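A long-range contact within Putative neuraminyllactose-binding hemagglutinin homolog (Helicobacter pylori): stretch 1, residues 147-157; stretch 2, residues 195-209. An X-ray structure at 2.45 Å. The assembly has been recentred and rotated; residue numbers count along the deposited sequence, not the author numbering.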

# COMPACT_ATOMS: atom_id res chain seq x y z
N SER A 147 -7.11 13.09 -11.05
CA SER A 147 -6.93 11.89 -10.25
C SER A 147 -7.32 12.20 -8.82
O SER A 147 -6.84 13.18 -8.27
CB SER A 147 -5.47 11.40 -10.27
OG SER A 147 -5.06 11.02 -11.57
N PHE A 148 -8.15 11.36 -8.22
CA PHE A 148 -8.56 11.58 -6.83
C PHE A 148 -8.21 10.30 -6.08
O PHE A 148 -8.57 9.20 -6.50
CB PHE A 148 -10.06 11.93 -6.75
CG PHE A 148 -10.67 11.76 -5.37
CD1 PHE A 148 -11.47 10.67 -5.09
CD2 PHE A 148 -10.45 12.70 -4.36
CE1 PHE A 148 -12.07 10.48 -3.83
CE2 PHE A 148 -11.01 12.54 -3.06
CZ PHE A 148 -11.84 11.42 -2.80
N GLY A 149 -7.47 10.45 -4.99
CA GLY A 149 -6.97 9.32 -4.23
C GLY A 149 -7.67 9.11 -2.90
O GLY A 149 -8.11 10.05 -2.25
N ILE A 150 -7.81 7.85 -2.50
CA ILE A 150 -8.21 7.54 -1.16
C ILE A 150 -7.15 6.61 -0.65
O ILE A 150 -6.89 5.54 -1.23
CB ILE A 150 -9.58 6.89 -1.09
CG1 ILE A 150 -10.58 7.60 -2.01
CG2 ILE A 150 -10.06 6.89 0.34
CD1 ILE A 150 -10.87 6.85 -3.31
N ASP A 151 -6.47 7.07 0.39
CA ASP A 151 -5.55 6.28 1.16
C ASP A 151 -6.36 5.36 2.09
O ASP A 151 -7.23 5.82 2.87
CB ASP A 151 -4.68 7.23 1.98
CG ASP A 151 -3.67 6.52 2.86
OD1 ASP A 151 -3.62 5.27 2.94
OD2 ASP A 151 -2.91 7.24 3.52
N VAL A 152 -6.05 4.07 2.02
CA VAL A 152 -6.75 3.09 2.84
C VAL A 152 -5.76 2.39 3.77
O VAL A 152 -6.03 1.32 4.27
CB VAL A 152 -7.50 2.01 1.97
CG1 VAL A 152 -8.71 2.62 1.23
CG2 VAL A 152 -6.51 1.26 1.01
N SER A 153 -4.60 2.98 4.00
CA SER A 153 -3.63 2.38 4.92
C SER A 153 -3.87 2.76 6.39
O SER A 153 -4.68 3.63 6.69
CB SER A 153 -2.24 2.76 4.48
OG SER A 153 -1.97 4.09 4.86
N LYS A 154 -3.14 2.11 7.30
CA LYS A 154 -3.27 2.34 8.77
C LYS A 154 -4.61 1.98 9.41
O LYS A 154 -4.87 2.36 10.56
CB LYS A 154 -2.84 3.77 9.18
CG LYS A 154 -1.49 4.20 8.66
CD LYS A 154 -0.36 3.74 9.53
CE LYS A 154 0.86 4.73 9.42
NZ LYS A 154 1.98 4.33 10.32
N ILE A 155 -5.45 1.25 8.70
CA ILE A 155 -6.62 0.66 9.33
C ILE A 155 -6.29 -0.58 10.20
O ILE A 155 -5.75 -1.57 9.70
CB ILE A 155 -7.72 0.38 8.29
CG1 ILE A 155 -8.13 1.73 7.62
CG2 ILE A 155 -8.90 -0.24 8.96
CD1 ILE A 155 -9.19 1.64 6.56
N LYS A 156 -6.66 -0.55 11.48
CA LYS A 156 -6.20 -1.59 12.44
C LYS A 156 -7.30 -2.46 13.07
O LYS A 156 -8.42 -2.00 13.37
CB LYS A 156 -5.35 -1.00 13.59
CG LYS A 156 -4.49 0.22 13.27
CD LYS A 156 -3.60 0.63 14.49
CE LYS A 156 -2.90 1.99 14.31
NZ LYS A 156 -1.50 2.04 14.91
N ALA A 157 -6.97 -3.73 13.30
CA ALA A 157 -7.79 -4.60 14.10
C ALA A 157 -6.95 -5.30 15.15
O ALA A 157 -5.93 -5.91 14.87
CB ALA A 157 -8.48 -5.61 13.22
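Stretch 2, residues 195-209: NQAYHKVMVHITKEL

Stretch 1 enters as a β-strand that began earlier in the chain, runs through Asp 151, loops from Val 152 to Ile 155 and resumes as strand at Lys 156. Lys 154, in the loop, has positive phi (64/14). Stretch 2 continues a helix that began earlier in the chain and runs through Glu 208, with phi/psi near -65/-42 and an unbroken ladder of i to i+4 hydrogen bonds, from His 199 N to Asn 195 O (3.0 Å) through to Leu 209 N to Ile 205 O (2.9 Å). Leu 209, at -99/44, is the first residue to leave helical conformation.

The helix lies along strand 147-151 nearly antiparallel: the signed crossing angle is 154° and the axes approach to 8.9 Å, a separation bridged by side chains from both stretches. The register therefore runs backward. Phe 148 lies nearest Glu 208 (CA to CA 8.0 Å), Ile 150 nearest Val 201 (CA to CA 6.4 Å), Val 152 nearest Ala 197 (CA to CA 5.8 Å), and Ile 155, beyond the strand, nearest Gln 196 (CA to CA 7.4 Å). The backbones come closer toward Ala 197, whose small methyl side chain points at stretch 1. The contact buries 618 Å², both sides summed.

Strand alternation sends Phe 148 and Ile 150 toward the helix, with Gly 149 between them out of reach. The Phe 148 side chain, chi1 t, lies against the last turn of the helix. Glu 208 CG sits over one face of its ring, 3.5 Å from the centroid of Phe 148 and 14° off the ring normal, a CH-pi contact made by the aliphatic part of an acidic side chain. Ile 205 CG1 meets the ring edge at 3.9 Å from Phe 148 CE1, while Phe 148 CZ comes within 3.4 Å of His 204 O.

Ile 150 is buried among residues from successive turns. Ile 150 CD1 packs 3.8 Å from Ile 205 CG1 and 4.2 Å from Val 201 CG1, and Ile 150 CG1 lies 3.9 Å from His 204 CB; chi1 is m, but chi2 falls between wells at 103°. Val 152, whose CA-to-CB bond points sideways, still reaches the helix through CG1, 3.8 Å from Val 201 CG2 and 4.3 Å from Ala 197 CB. Ile 155 turns back toward the helix from the loop, placing CD1 3.8 Å from Ala 197 CA and 4.1 Å from Ala 197 CB, with CG2 3.6 Å from Gln 196 NE2.

One hydrogen bond crosses the contact. Lys 200, extended with all four chi angles t, carries its ammonium group past the apolar packing to the strand end, where NZ donates to Asp 151 O at 2.8 Å. The carboxylate of Asp 151 serves the loop instead: OD1 accepts from Ser 153 N at 2.7 Å and from Ser 153 OG at 2.8 Å, both where the chain leaves the strand. On the helix, Tyr 198, Met 202 and Thr 206 point away from stretch 1.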

# COMPACT_ATOMS: atom_id res chain seq x y z
N ASN A 195 -14.09 -3.96 5.77
CA ASN A 195 -15.31 -3.18 5.94
C ASN A 195 -15.01 -1.73 6.17
O ASN A 195 -15.69 -0.88 5.61
CB ASN A 195 -16.21 -3.69 7.08
CG ASN A 195 -16.86 -5.03 6.76
OD1 ASN A 195 -16.94 -5.42 5.60
ND2 ASN A 195 -17.30 -5.73 7.78
N GLN A 196 -14.02 -1.44 7.02
CA GLN A 196 -13.66 -0.06 7.30
C GLN A 196 -13.07 0.57 6.06
O GLN A 196 -13.30 1.72 5.81
CB GLN A 196 -12.63 0.05 8.42
CG GLN A 196 -13.14 -0.06 9.83
CD GLN A 196 -12.00 0.15 10.85
OE1 GLN A 196 -11.63 -0.77 11.59
NE2 GLN A 196 -11.43 1.37 10.86
N ALA A 197 -12.32 -0.20 5.26
CA ALA A 197 -11.79 0.37 4.03
C ALA A 197 -12.90 0.63 3.00
O ALA A 197 -12.85 1.62 2.25
CB ALA A 197 -10.68 -0.51 3.43
N TYR A 198 -13.88 -0.27 2.94
CA TYR A 198 -14.96 -0.10 1.98
C TYR A 198 -15.76 1.16 2.34
O TYR A 198 -16.01 1.97 1.47
CB TYR A 198 -15.89 -1.32 1.94
CG TYR A 198 -16.94 -1.15 0.85
CD1 TYR A 198 -16.73 -1.61 -0.44
CD2 TYR A 198 -18.13 -0.46 1.10
CE1 TYR A 198 -17.69 -1.44 -1.42
CE2 TYR A 198 -19.08 -0.28 0.13
CZ TYR A 198 -18.86 -0.76 -1.13
OH TYR A 198 -19.83 -0.55 -2.10
N HIS A 199 -16.13 1.30 3.61
CA HIS A 199 -16.84 2.47 4.12
C HIS A 199 -16.06 3.76 3.75
O HIS A 199 -16.62 4.61 3.08
CB HIS A 199 -17.09 2.34 5.64
CG HIS A 199 -17.78 3.52 6.27
ND1 HIS A 199 -19.15 3.69 6.25
CD2 HIS A 199 -17.28 4.56 6.98
CE1 HIS A 199 -19.47 4.80 6.90
NE2 HIS A 199 -18.36 5.34 7.36
N LYS A 200 -14.78 3.87 4.15
CA LYS A 200 -13.95 5.02 3.78
C LYS A 200 -13.90 5.33 2.27
O LYS A 200 -13.96 6.51 1.91
CB LYS A 200 -12.52 4.91 4.33
CG LYS A 200 -11.71 6.21 4.13
CD LYS A 200 -10.20 6.08 4.47
CE LYS A 200 -9.49 7.45 4.49
NZ LYS A 200 -8.08 7.44 5.00
N VAL A 201 -13.77 4.31 1.41
CA VAL A 201 -13.74 4.60 -0.05
C VAL A 201 -15.08 5.24 -0.53
O VAL A 201 -15.09 6.27 -1.20
CB VAL A 201 -13.37 3.34 -0.96
CG1 VAL A 201 -13.50 3.67 -2.40
CG2 VAL A 201 -11.94 2.89 -0.70
N MET A 202 -16.18 4.61 -0.18
CA MET A 202 -17.47 5.10 -0.62
C MET A 202 -17.75 6.52 -0.12
O MET A 202 -18.26 7.33 -0.88
CB MET A 202 -18.58 4.14 -0.20
CG MET A 202 -18.73 2.91 -1.10
SD MET A 202 -19.06 3.29 -2.81
CE MET A 202 -20.55 4.25 -2.64
N VAL A 203 -17.41 6.83 1.13
CA VAL A 203 -17.61 8.16 1.70
C VAL A 203 -16.78 9.22 0.98
O VAL A 203 -17.25 10.32 0.70
CB VAL A 203 -17.21 8.22 3.19
CG1 VAL A 203 -17.15 9.66 3.68
CG2 VAL A 203 -18.19 7.44 4.07
N HIS A 204 -15.52 8.91 0.71
CA HIS A 204 -14.66 9.89 0.10
C HIS A 204 -15.05 10.09 -1.35
O HIS A 204 -15.10 11.21 -1.79
CB HIS A 204 -13.18 9.50 0.24
CG HIS A 204 -12.62 9.75 1.61
ND1 HIS A 204 -11.37 10.30 1.82
CD2 HIS A 204 -13.14 9.52 2.84
CE1 HIS A 204 -11.16 10.40 3.12
NE2 HIS A 204 -12.21 9.93 3.77
N ILE A 205 -15.34 9.03 -2.09
CA ILE A 205 -15.74 9.20 -3.47
C ILE A 205 -17.10 9.88 -3.60
O ILE A 205 -17.27 10.72 -4.46
CB ILE A 205 -15.77 7.90 -4.25
CG1 ILE A 205 -14.36 7.45 -4.63
CG2 ILE A 205 -16.54 8.11 -5.58
CD1 ILE A 205 -14.31 6.05 -5.24
N THR A 206 -18.06 9.51 -2.76
CA THR A 206 -19.38 10.11 -2.87
C THR A 206 -19.27 11.60 -2.60
O THR A 206 -19.94 12.38 -3.27
CB THR A 206 -20.42 9.50 -1.92
OG1 THR A 206 -19.86 9.45 -0.60
CG2 THR A 206 -20.82 8.10 -2.37
N LYS A 207 -18.43 11.99 -1.64
CA LYS A 207 -18.23 13.42 -1.38
C LYS A 207 -17.43 14.10 -2.49
O LYS A 207 -17.64 15.30 -2.78
CB LYS A 207 -17.65 13.71 0.00
CG LYS A 207 -18.66 13.39 1.11
CD LYS A 207 -18.03 13.28 2.51
CE LYS A 207 -19.13 12.94 3.55
NZ LYS A 207 -18.67 13.11 4.97
N GLU A 208 -16.54 13.35 -3.15
CA GLU A 208 -15.78 13.94 -4.24
C GLU A 208 -16.62 14.18 -5.49
O GLU A 208 -16.32 15.08 -6.24
CB GLU A 208 -14.53 13.13 -4.61
CG GLU A 208 -13.52 13.94 -5.44
CD GLU A 208 -13.04 15.26 -4.74
OE1 GLU A 208 -12.34 16.06 -5.40
OE2 GLU A 208 -13.34 15.50 -3.54
N LEU A 209 -17.63 13.35 -5.71
CA LEU A 209 -18.39 13.45 -6.93
C LEU A 209 -19.69 14.22 -6.68
O LEU A 209 -20.73 13.81 -7.15
CB LEU A 209 -18.70 12.05 -7.48
CG LEU A 209 -17.62 11.03 -7.84
CD1 LEU A 209 -18.28 9.74 -8.32
CD2 LEU A 209 -16.71 11.60 -8.90